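Local coordinates for protein nucleoside diphosphate kinase (Encephalitozoon cuniculi, PDB 3MPD) that probably transfers the gamma phosphate of ATP to nucleoside diphosphates through a phosphohistidine intermediate, with magnesium as cofactor, supplying the cell with nucleoside triphosphates other than ATP, at residues A[6-11]-A[83-88]; A[27-32]-A[90-95]; A[37-42]-A[73-78]; A[47-52]-A[132-137]. All blocks are in the same frame, centred on the assembly; numbering follows the deposited sequence. Where two conformers were deposited one is given.

Interaction 1 of 4, residues A[6-11]-A[83-88]; sequences ERTFIM and DAVSIG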
# COMPACT_ATOMS: atom_id res chain seq x y z
N GLU A 6 8.44 -1.93 -18.07
CA GLU A 6 9.50 -2.10 -17.07
C GLU A 6 8.91 -2.07 -15.65
O GLU A 6 7.91 -1.38 -15.39
CB GLU A 6 10.53 -0.99 -17.27
CG GLU A 6 11.75 -1.00 -16.37
CD GLU A 6 12.79 0.02 -16.81
OE1 GLU A 6 13.34 -0.12 -17.93
OE2 GLU A 6 13.07 0.98 -16.06
N ARG A 7 9.50 -2.82 -14.73
CA ARG A 7 9.10 -2.73 -13.31
C ARG A 7 10.26 -2.48 -12.33
O ARG A 7 11.42 -2.74 -12.65
CB ARG A 7 8.32 -3.96 -12.89
CG ARG A 7 8.80 -5.18 -13.56
CD ARG A 7 7.86 -6.33 -13.31
NE ARG A 7 8.68 -7.49 -13.02
CZ ARG A 7 8.23 -8.61 -12.48
NH1 ARG A 7 6.94 -8.75 -12.19
NH2 ARG A 7 9.08 -9.60 -12.24
N THR A 8 9.92 -1.98 -11.14
CA THR A 8 10.93 -1.65 -10.13
C THR A 8 10.43 -1.99 -8.73
O THR A 8 9.22 -2.00 -8.47
CB THR A 8 11.38 -0.16 -10.22
OG1 THR A 8 12.55 0.06 -9.40
CG2 THR A 8 10.28 0.83 -9.82
N PHE A 9 11.37 -2.33 -7.85
CA PHE A 9 11.04 -2.71 -6.50
C PHE A 9 11.27 -1.53 -5.58
O PHE A 9 12.36 -0.96 -5.55
CB PHE A 9 11.87 -3.92 -6.04
CG PHE A 9 11.56 -4.36 -4.65
CD1 PHE A 9 10.34 -4.96 -4.36
CD2 PHE A 9 12.47 -4.13 -3.62
CE1 PHE A 9 10.01 -5.34 -3.07
CE2 PHE A 9 12.17 -4.52 -2.32
CZ PHE A 9 10.93 -5.12 -2.04
N ILE A 10 10.24 -1.15 -4.85
CA ILE A 10 10.29 0.03 -3.98
C ILE A 10 9.91 -0.43 -2.58
O ILE A 10 8.83 -1.00 -2.39
CB ILE A 10 9.28 1.10 -4.41
CG1 ILE A 10 9.45 1.49 -5.90
CG2 ILE A 10 9.35 2.34 -3.48
CD1 ILE A 10 10.84 2.14 -6.28
N MET A 11 10.75 -0.14 -1.60
CA MET A 11 10.48 -0.59 -0.25
C MET A 11 10.62 0.56 0.72
O MET A 11 11.70 1.18 0.80
CB MET A 11 11.42 -1.76 0.10
CG MET A 11 11.27 -2.29 1.51
SD MET A 11 12.32 -3.76 1.76
CE MET A 11 13.96 -3.17 1.30
N ASP A 83 10.29 3.25 -18.31
CA ASP A 83 11.45 3.73 -17.55
C ASP A 83 11.24 3.70 -16.02
O ASP A 83 11.80 4.55 -15.32
CB ASP A 83 11.89 5.17 -17.95
CG ASP A 83 12.08 5.36 -19.44
OD1 ASP A 83 13.04 4.82 -20.03
OD2 ASP A 83 11.28 6.12 -20.05
N ALA A 84 10.49 2.73 -15.50
CA ALA A 84 10.16 2.70 -14.06
C ALA A 84 11.37 2.78 -13.16
O ALA A 84 11.33 3.42 -12.10
CB ALA A 84 9.35 1.47 -13.70
N VAL A 85 12.46 2.11 -13.54
CA VAL A 85 13.62 2.06 -12.63
C VAL A 85 14.30 3.41 -12.47
O VAL A 85 14.55 3.86 -11.35
CB VAL A 85 14.68 0.98 -13.04
CG1 VAL A 85 15.93 1.10 -12.15
CG2 VAL A 85 14.08 -0.42 -12.90
N SER A 86 14.66 4.02 -13.59
CA SER A 86 15.28 5.34 -13.60
C SER A 86 14.32 6.38 -13.00
O SER A 86 14.73 7.25 -12.24
CB SER A 86 15.63 5.72 -15.04
OG SER A 86 16.40 6.89 -15.08
N ILE A 87 13.04 6.26 -13.32
CA ILE A 87 12.04 7.21 -12.76
C ILE A 87 12.05 7.09 -11.23
O ILE A 87 12.17 8.09 -10.52
CB ILE A 87 10.61 7.04 -13.35
CG1 ILE A 87 10.53 7.65 -14.77
CG2 ILE A 87 9.55 7.69 -12.39
CD1 ILE A 87 9.18 7.33 -15.54
N GLY A 88 11.96 5.87 -10.71
CA GLY A 88 11.99 5.71 -9.23
C GLY A 88 13.26 6.28 -8.57
O GLY A 88 13.18 6.97 -7.56
O HOH W 1 14.84 2.74 -16.32
O HOH W 2 10.90 0.96 -20.04
O HOH W 3 13.84 2.39 -9.16
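Polar contacts gather at the start of helix 84-92, where the carboxylate of Glu6 reaches the first turn. Its CG lies anti to the backbone N (chi1 -178°) and the chain stays extended, which brings OE2 within 2.8 Å of Val85 N. The bond is nearly straight, 163° at the hydrogen, and uses the anti lone pair of OE2; Ala84 N, 3.2 Å from Glu6 OE2, is too poorly angled to bond. Water 1 links Glu6 OE2 to Ser86 N, so one oxygen holds Val85 N directly and Ser86 N through a water, and the helix dipole would be expected to stabilise its negative charge. Farther along, water 3 donates to Val85 O and accepts from Thr8 OG1, the latter at 2.7 Å.

Van der Waals contacts join strand and helix. The apolar one is Thr8 CB to Val85 CG2 at 3.8 Å, where the two side chains cross obliquely. Two methyls rest against backbone oxygens: Thr8 CG2 is 3.6 Å from Ala84 O, and Ala84 CB is 3.6 Å from Glu6 O.

Ala84 and Gly88 lie on the side of the helix facing the strand, where the axes approach to 7.3 Å at 38°. With strand 74-80 bonded beside strand 7-12 and antiparallel to it, this is a helix packed on the antiparallel sheet of the ferredoxin-like nucleoside diphosphate kinase fold.

Interaction 2 of 4, residues A[27-32]-A[90-95]; sequences QRFEEK and KLIGET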
# COMPACT_ATOMS: atom_id res chain seq x y z
N GLN A 27 2.26 8.98 -2.90
CA GLN A 27 1.86 10.11 -3.75
C GLN A 27 2.89 10.41 -4.85
O GLN A 27 2.49 10.71 -5.99
CB GLN A 27 1.63 11.39 -2.91
CG GLN A 27 1.13 12.61 -3.70
CD GLN A 27 1.04 13.92 -2.81
OE1 GLN A 27 0.91 13.85 -1.60
NE2 GLN A 27 1.13 15.06 -3.43
N ARG A 28 4.19 10.37 -4.51
CA ARG A 28 5.23 10.73 -5.51
C ARG A 28 5.16 9.79 -6.71
O ARG A 28 5.28 10.22 -7.85
CB ARG A 28 6.65 10.72 -4.94
CG ARG A 28 6.86 11.43 -3.59
CD ARG A 28 6.64 12.91 -3.74
NE ARG A 28 6.94 13.66 -2.50
CZ ARG A 28 8.10 14.22 -2.18
NH1 ARG A 28 9.16 14.10 -2.96
NH2 ARG A 28 8.18 14.94 -1.06
N PHE A 29 4.99 8.50 -6.44
CA PHE A 29 4.96 7.48 -7.49
C PHE A 29 3.66 7.50 -8.29
O PHE A 29 3.66 7.34 -9.53
CB PHE A 29 5.20 6.09 -6.88
CG PHE A 29 6.61 5.89 -6.45
CD1 PHE A 29 7.51 5.25 -7.29
CD2 PHE A 29 7.07 6.39 -5.22
CE1 PHE A 29 8.84 5.10 -6.92
CE2 PHE A 29 8.43 6.24 -4.85
CZ PHE A 29 9.29 5.60 -5.71
N GLU A 30 2.56 7.69 -7.58
CA GLU A 30 1.24 7.62 -8.19
C GLU A 30 1.02 8.88 -9.05
O GLU A 30 0.43 8.80 -10.13
CB GLU A 30 0.18 7.49 -7.06
CG GLU A 30 -1.26 7.39 -7.52
CD GLU A 30 -2.26 7.13 -6.38
OE1 GLU A 30 -2.17 7.75 -5.28
OE2 GLU A 30 -3.21 6.35 -6.63
N GLU A 31 1.51 10.04 -8.58
CA GLU A 31 1.35 11.31 -9.35
C GLU A 31 2.27 11.37 -10.56
O GLU A 31 1.96 12.07 -11.53
CB GLU A 31 1.55 12.57 -8.48
CG GLU A 31 0.40 12.82 -7.55
CD GLU A 31 0.55 14.10 -6.72
OE1 GLU A 31 1.70 14.60 -6.44
OE2 GLU A 31 -0.51 14.57 -6.28
N LYS A 32 3.38 10.62 -10.49
CA LYS A 32 4.31 10.54 -11.62
C LYS A 32 3.77 9.64 -12.77
O LYS A 32 4.27 9.71 -13.90
CB LYS A 32 5.66 10.01 -11.15
CG LYS A 32 6.79 9.99 -12.24
CD LYS A 32 7.07 11.36 -12.89
CE LYS A 32 8.45 11.36 -13.57
NZ LYS A 32 8.77 12.66 -14.23
N LYS A 90 15.12 8.66 -9.59
CA LYS A 90 15.06 10.14 -9.63
C LYS A 90 14.11 10.70 -8.57
O LYS A 90 14.39 11.73 -7.94
CB LYS A 90 14.65 10.65 -11.00
CG LYS A 90 14.60 12.18 -11.09
CD LYS A 90 14.98 12.62 -12.48
CE LYS A 90 15.34 14.11 -12.46
NZ LYS A 90 15.54 14.65 -13.82
N LEU A 91 12.96 10.05 -8.38
CA LEU A 91 12.02 10.50 -7.35
C LEU A 91 12.58 10.36 -5.91
O LEU A 91 12.21 11.14 -5.00
CB LEU A 91 10.75 9.67 -7.42
CG LEU A 91 9.84 9.76 -8.65
CD1 LEU A 91 8.70 8.72 -8.46
CD2 LEU A 91 9.26 11.15 -8.84
N ILE A 92 13.42 9.35 -5.72
CA ILE A 92 13.98 9.02 -4.42
C ILE A 92 15.14 9.95 -4.04
O ILE A 92 15.18 10.45 -2.91
CB ILE A 92 14.38 7.53 -4.36
CG1 ILE A 92 13.10 6.67 -4.27
CG2 ILE A 92 15.33 7.24 -3.14
CD1 ILE A 92 13.33 5.14 -4.61
N GLY A 93 16.07 10.20 -4.97
CA GLY A 93 17.19 11.09 -4.67
C GLY A 93 18.41 10.28 -4.25
O GLY A 93 18.32 9.07 -4.00
N GLU A 94 19.55 10.96 -4.19
CA GLU A 94 20.86 10.40 -3.77
C GLU A 94 20.85 9.61 -2.47
O GLU A 94 20.13 9.93 -1.54
CB GLU A 94 21.89 11.54 -3.63
CG GLU A 94 22.90 11.55 -4.76
CD GLU A 94 22.34 12.16 -6.03
OE1 GLU A 94 22.89 11.87 -7.12
OE2 GLU A 94 21.34 12.92 -5.94
N THR A 95 21.71 8.60 -2.40
CA THR A 95 21.83 7.79 -1.21
C THR A 95 21.88 8.64 0.07
O THR A 95 21.13 8.39 1.01
CB THR A 95 23.10 6.92 -1.31
OG1 THR A 95 22.94 6.04 -2.42
CG2 THR A 95 23.31 6.11 -0.02
O HOH W 4 9.59 12.49 -5.26
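Leu91 has by far the most surface buried by this contact, and its CD1 methyl does most of the touching. With CG anti to the carbonyl carbon (chi1 -66°) and chi2 near 180°, the side chain extends from helix 84-92 toward helix 22-32. CD1 sits over the centre of the Phe29 ring, 3.9 Å from the centroid and 12° off the normal, a well-centred CH-pi contact. The same methyl lies 3.8 Å from Arg28 O and 4.3 Å from Lys32 CB, so it fits against one turn of the facing helix.

Phe29, with the second largest surface buried by this contact, presents that face to Leu91 while Ile92 CG1 lies at the ring's edge, 4.2 Å from Phe29 CZ. Ile105 and Ile118 also pack against the ring.

Arg28 ranks third. Its NH1 donates to water 4 at 2.8 Å, and the water, in the guanidinium plane, donates in turn to Leu91 O. NH2 of Arg28 forms a salt bridge with Asp108.

Helix 22-32 is thus packed against the end of helix 84-92 beside the probable ATP site, to which Arg106, touched by Ile92, and Thr95 belong. No direct hydrogen bond joins the segments; the chemistry implies adhesion by methyl-on-ring packing, with a single water bridge at its margin.

Interaction 3 of 4, residues A[37-42]-A[73-78]; sequences AASKCV and MVLAMV
Ala38, Lys40 and Val42 project from the same face of the sheet as Val74, Ala76 and Val78, whereas Ser39 and Cys41 share the other with Leu75 and Met77. On the face of Ala38 and Val78, Ala38 CB meets Val78 CG2 at 3.7 Å, and Val42 CB lies 4.3 Å from Val74 CG2. Lys40 starts on this face with CG anti to the backbone N (chi1 -176°), then runs away from the partner strand.

On the face of Cys41 and Leu75, Cys41 SG, anti to its carbonyl carbon, touches two side-chain tips: Met73 CE, brought round by a bend at chi3, at 3.7 Å and Leu75 CD1 at 3.9 Å. Leu75 CD1 also lies 3.7 Å from Ser39 OG.

The strands run antiparallel, 171° between directions. In the hydrogen-bonded pair of Lys40 and Ala76, Lys40 N to Ala76 O and Ala76 N to Lys40 O are both 2.8 Å. At the far end Ala37 and Ala38 both face Val78, a classic beta bulge: Ala37 N donates to Val78 O at 2.8 Å, Ala38 N only weakly.

Strand 7-12 flanks strand 74-80 on its other edge, Ile135, next to Trp134, covers Ala38 and Val78, Ile17 of helix 14-18 touches Leu75, and Ser39 OG hydrogen-bonds to Ser39 of the second subunit.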
# COMPACT_ATOMS: atom_id res chain seq x y z
N ALA A 37 1.58 -2.46 -8.71
CA ALA A 37 1.26 -3.87 -9.09
C ALA A 37 1.35 -4.90 -7.96
O ALA A 37 0.80 -6.00 -8.07
CB ALA A 37 2.14 -4.37 -10.30
N ALA A 38 2.07 -4.56 -6.89
CA ALA A 38 2.15 -5.46 -5.74
C ALA A 38 2.49 -4.65 -4.54
O ALA A 38 3.09 -3.59 -4.68
CB ALA A 38 3.21 -6.57 -5.96
N SER A 39 2.12 -5.18 -3.38
CA SER A 39 2.20 -4.51 -2.09
C SER A 39 2.21 -5.60 -1.03
O SER A 39 1.42 -6.58 -1.13
CB SER A 39 0.96 -3.66 -1.88
OG SER A 39 1.22 -2.60 -0.98
N LYS A 40 3.09 -5.46 -0.04
CA LYS A 40 3.17 -6.44 1.03
C LYS A 40 3.84 -5.80 2.24
O LYS A 40 4.89 -5.17 2.10
CB LYS A 40 3.98 -7.69 0.57
CG LYS A 40 4.04 -8.81 1.59
CD LYS A 40 4.88 -10.01 1.11
CE LYS A 40 4.88 -11.09 2.20
NZ LYS A 40 6.16 -11.88 2.30
N CYS A 41 3.23 -5.97 3.41
CA CYS A 41 3.84 -5.61 4.68
C CYS A 41 4.65 -6.80 5.18
O CYS A 41 4.12 -7.91 5.29
CB CYS A 41 2.77 -5.27 5.72
SG CYS A 41 1.78 -3.78 5.35
N VAL A 42 5.94 -6.58 5.47
CA VAL A 42 6.80 -7.67 5.96
C VAL A 42 7.73 -7.19 7.06
O VAL A 42 8.25 -6.07 6.98
CB VAL A 42 7.77 -8.22 4.88
CG1 VAL A 42 8.14 -9.70 5.19
CG2 VAL A 42 7.19 -8.09 3.50
N MET A 73 8.50 -3.39 10.56
CA MET A 73 7.77 -3.68 9.33
C MET A 73 8.20 -2.74 8.22
O MET A 73 8.44 -1.53 8.46
CB MET A 73 6.28 -3.50 9.61
CG MET A 73 5.33 -4.15 8.62
SD MET A 73 3.67 -3.57 9.03
CE MET A 73 3.60 -2.05 8.09
N VAL A 74 8.32 -3.29 7.00
CA VAL A 74 8.58 -2.51 5.80
C VAL A 74 7.34 -2.66 4.92
O VAL A 74 6.60 -3.62 5.08
CB VAL A 74 9.85 -2.99 4.99
CG1 VAL A 74 11.14 -2.77 5.80
CG2 VAL A 74 9.75 -4.44 4.56
N LEU A 75 7.12 -1.69 4.02
CA LEU A 75 6.12 -1.84 2.95
C LEU A 75 6.81 -2.07 1.60
O LEU A 75 7.40 -1.14 1.02
CB LEU A 75 5.14 -0.65 2.89
CG LEU A 75 4.00 -0.71 1.86
CD1 LEU A 75 3.07 -1.90 2.13
CD2 LEU A 75 3.20 0.60 1.85
N ALA A 76 6.73 -3.30 1.12
CA ALA A 76 7.36 -3.70 -0.13
C ALA A 76 6.36 -3.58 -1.29
O ALA A 76 5.23 -4.09 -1.19
CB ALA A 76 7.86 -5.13 -0.02
N MET A 77 6.79 -2.96 -2.38
CA MET A 77 5.91 -2.69 -3.53
C MET A 77 6.59 -2.95 -4.86
O MET A 77 7.81 -2.83 -4.97
CB MET A 77 5.47 -1.19 -3.55
CG MET A 77 4.56 -0.81 -2.41
SD MET A 77 4.35 0.97 -2.11
CE MET A 77 5.89 1.40 -1.33
N VAL A 78 5.77 -3.20 -5.86
CA VAL A 78 6.22 -3.19 -7.24
C VAL A 78 5.45 -2.11 -7.98
O VAL A 78 4.22 -2.03 -7.90
CB VAL A 78 6.00 -4.56 -7.94
CG1 VAL A 78 6.56 -4.54 -9.38
CG2 VAL A 78 6.63 -5.69 -7.13

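Interaction 4 of 4, residues A[47-52]-A[132-137]; sequences EVLETH and KLWIGD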
# COMPACT_ATOMS: atom_id res chain seq x y z
N GLU A 47 18.23 -13.29 6.72
CA GLU A 47 18.75 -13.99 5.54
C GLU A 47 18.32 -13.29 4.26
O GLU A 47 19.13 -13.12 3.35
CB GLU A 47 18.29 -15.46 5.50
CG GLU A 47 18.22 -16.14 6.87
CD GLU A 47 16.91 -15.87 7.63
OE1 GLU A 47 16.93 -15.05 8.58
OE2 GLU A 47 15.86 -16.47 7.26
N VAL A 48 17.04 -12.91 4.17
CA VAL A 48 16.57 -12.15 3.02
C VAL A 48 17.32 -10.81 2.84
O VAL A 48 17.70 -10.47 1.72
CB VAL A 48 15.03 -11.96 3.01
CG1 VAL A 48 14.56 -11.21 4.23
CG2 VAL A 48 14.58 -11.21 1.76
N LEU A 49 17.56 -10.08 3.93
CA LEU A 49 18.30 -8.80 3.85
C LEU A 49 19.73 -8.97 3.34
O LEU A 49 20.20 -8.18 2.51
CB LEU A 49 18.30 -8.09 5.21
CG LEU A 49 16.96 -7.48 5.59
CD1 LEU A 49 16.99 -7.05 7.03
CD2 LEU A 49 16.59 -6.31 4.68
N GLU A 50 20.40 -10.02 3.81
CA GLU A 50 21.76 -10.38 3.38
C GLU A 50 21.83 -10.71 1.89
O GLU A 50 22.81 -10.40 1.22
CB GLU A 50 22.31 -11.53 4.26
CG GLU A 50 22.51 -11.09 5.72
CD GLU A 50 22.94 -12.18 6.70
OE1 GLU A 50 22.96 -13.38 6.35
OE2 GLU A 50 23.27 -11.81 7.85
N THR A 51 20.78 -11.35 1.37
CA THR A 51 20.66 -11.61 -0.07
C THR A 51 20.39 -10.31 -0.84
O THR A 51 21.06 -10.01 -1.82
CB THR A 51 19.54 -12.61 -0.37
OG1 THR A 51 19.75 -13.77 0.44
CG2 THR A 51 19.52 -13.00 -1.86
N HIS A 52 19.38 -9.56 -0.38
CA HIS A 52 19.05 -8.23 -0.95
C HIS A 52 20.28 -7.33 -1.07
O HIS A 52 20.51 -6.71 -2.11
CB HIS A 52 17.95 -7.54 -0.14
CG HIS A 52 17.53 -6.21 -0.69
ND1 HIS A 52 16.41 -6.05 -1.49
CD2 HIS A 52 18.07 -4.97 -0.55
CE1 HIS A 52 16.29 -4.77 -1.82
NE2 HIS A 52 17.29 -4.10 -1.27
N LYS A 132 11.52 -11.07 -7.03
CA LYS A 132 11.45 -12.51 -6.74
C LYS A 132 11.83 -12.83 -5.30
O LYS A 132 11.29 -13.74 -4.69
CB LYS A 132 12.32 -13.34 -7.70
CG LYS A 132 11.93 -13.23 -9.18
CD LYS A 132 12.92 -13.99 -10.08
CE LYS A 132 13.15 -13.24 -11.40
NZ LYS A 132 14.55 -13.48 -11.90
N LEU A 133 12.75 -12.06 -4.75
CA LEU A 133 13.19 -12.24 -3.37
C LEU A 133 12.10 -11.88 -2.35
O LEU A 133 11.81 -12.66 -1.45
CB LEU A 133 14.45 -11.41 -3.11
CG LEU A 133 15.15 -11.57 -1.78
CD1 LEU A 133 15.61 -13.05 -1.52
CD2 LEU A 133 16.31 -10.58 -1.71
N TRP A 134 11.48 -10.72 -2.53
CA TRP A 134 10.53 -10.18 -1.55
C TRP A 134 9.05 -10.48 -1.80
O TRP A 134 8.27 -10.57 -0.85
CB TRP A 134 10.67 -8.65 -1.48
CG TRP A 134 11.95 -8.18 -0.92
CD1 TRP A 134 13.08 -7.85 -1.61
CD2 TRP A 134 12.24 -7.94 0.45
NE1 TRP A 134 14.06 -7.42 -0.75
CE2 TRP A 134 13.57 -7.47 0.52
CE3 TRP A 134 11.51 -8.09 1.64
CZ2 TRP A 134 14.17 -7.12 1.73
CZ3 TRP A 134 12.10 -7.75 2.83
CH2 TRP A 134 13.43 -7.28 2.87
N ILE A 135 8.67 -10.58 -3.08
CA ILE A 135 7.25 -10.65 -3.47
C ILE A 135 6.88 -12.03 -4.01
O ILE A 135 5.92 -12.63 -3.54
CB ILE A 135 6.88 -9.58 -4.54
CG1 ILE A 135 7.27 -8.19 -4.09
CG2 ILE A 135 5.39 -9.64 -4.86
CD1 ILE A 135 6.46 -7.66 -2.93
N GLY A 136 7.63 -12.51 -4.99
CA GLY A 136 7.39 -13.84 -5.57
C GLY A 136 7.53 -13.82 -7.08
O GLY A 136 7.82 -12.77 -7.67
N ASP A 137 7.32 -14.96 -7.71
CA ASP A 137 7.50 -15.07 -9.16
C ASP A 137 6.20 -14.88 -9.93
O ASP A 137 6.20 -14.96 -11.17
CB ASP A 137 8.09 -16.43 -9.57
CG ASP A 137 8.39 -17.32 -8.39
OD1 ASP A 137 9.27 -16.97 -7.57
OD2 ASP A 137 7.74 -18.39 -8.29
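The Trp134 indole carries Val48 CG2 over one face and has Leu49 CD2 and His52 ND1 at its edge. The Val48 methyl, anti to its backbone N, stands 4.0 Å from the centroid of the six-membered ring and 7° off the normal, an almost vertical CH-pi contact. Trp134 is also stacked with Phe9 of strand 7-12. Around the rim, Leu49 CD2 approaches Trp134 CH2 at 3.8 Å.

The imidazole of His52, its CG anti to the backbone N, forms an oblique pair with the indole, the planes at 75°. Trp134 NE1 donates to His52 ND1 at 2.8 Å; the bond is 162° at the hydrogen, and ND1 lies near the indole plane although NE1 is tilted from the imidazole plane.

Leu133 inserts beside this pair. Its CG is 3.6 Å from Val48 CG2, its CD1 touches Thr51 CG2, and CD2 reaches His52 N at 3.5 Å.

Because ND1 accepts a hydrogen bond from the indole N-H, it is probably unprotonated, which would place the proton on NE2 of a neutral imidazole. The bond also limits rotation of this ring, which meets His119 edge-to-face. His119 is probably the residue that becomes phosphorylated, so the bond from Trp134 is consistent with positioning a second-shell histidine beside it.

Along the chain the segments begin in the order 6-11, 27-32, 37-42, 47-52, then 73-78, 83-88, 90-95 and 132-137. Interaction 3 is therefore nested within the loops closed by interactions 1 and 2, while interaction 4 crosses all three. Interactions 1 and 2, centres 10 Å apart, share helix 84-92 and meet where Ile10 packs on Phe29. Interactions 1 and 3 both reach one antiparallel sheet, through neighbouring strands 7-12 and 74-80. Interaction 4 lies about 22 Å from interaction 2, centre to centre, across the chain's centre; Phe9 and Ile135 join it to the sheet. Helices thus cover both faces of a sheet whose strand 118-120 carries His119, the probable phosphate acceptor.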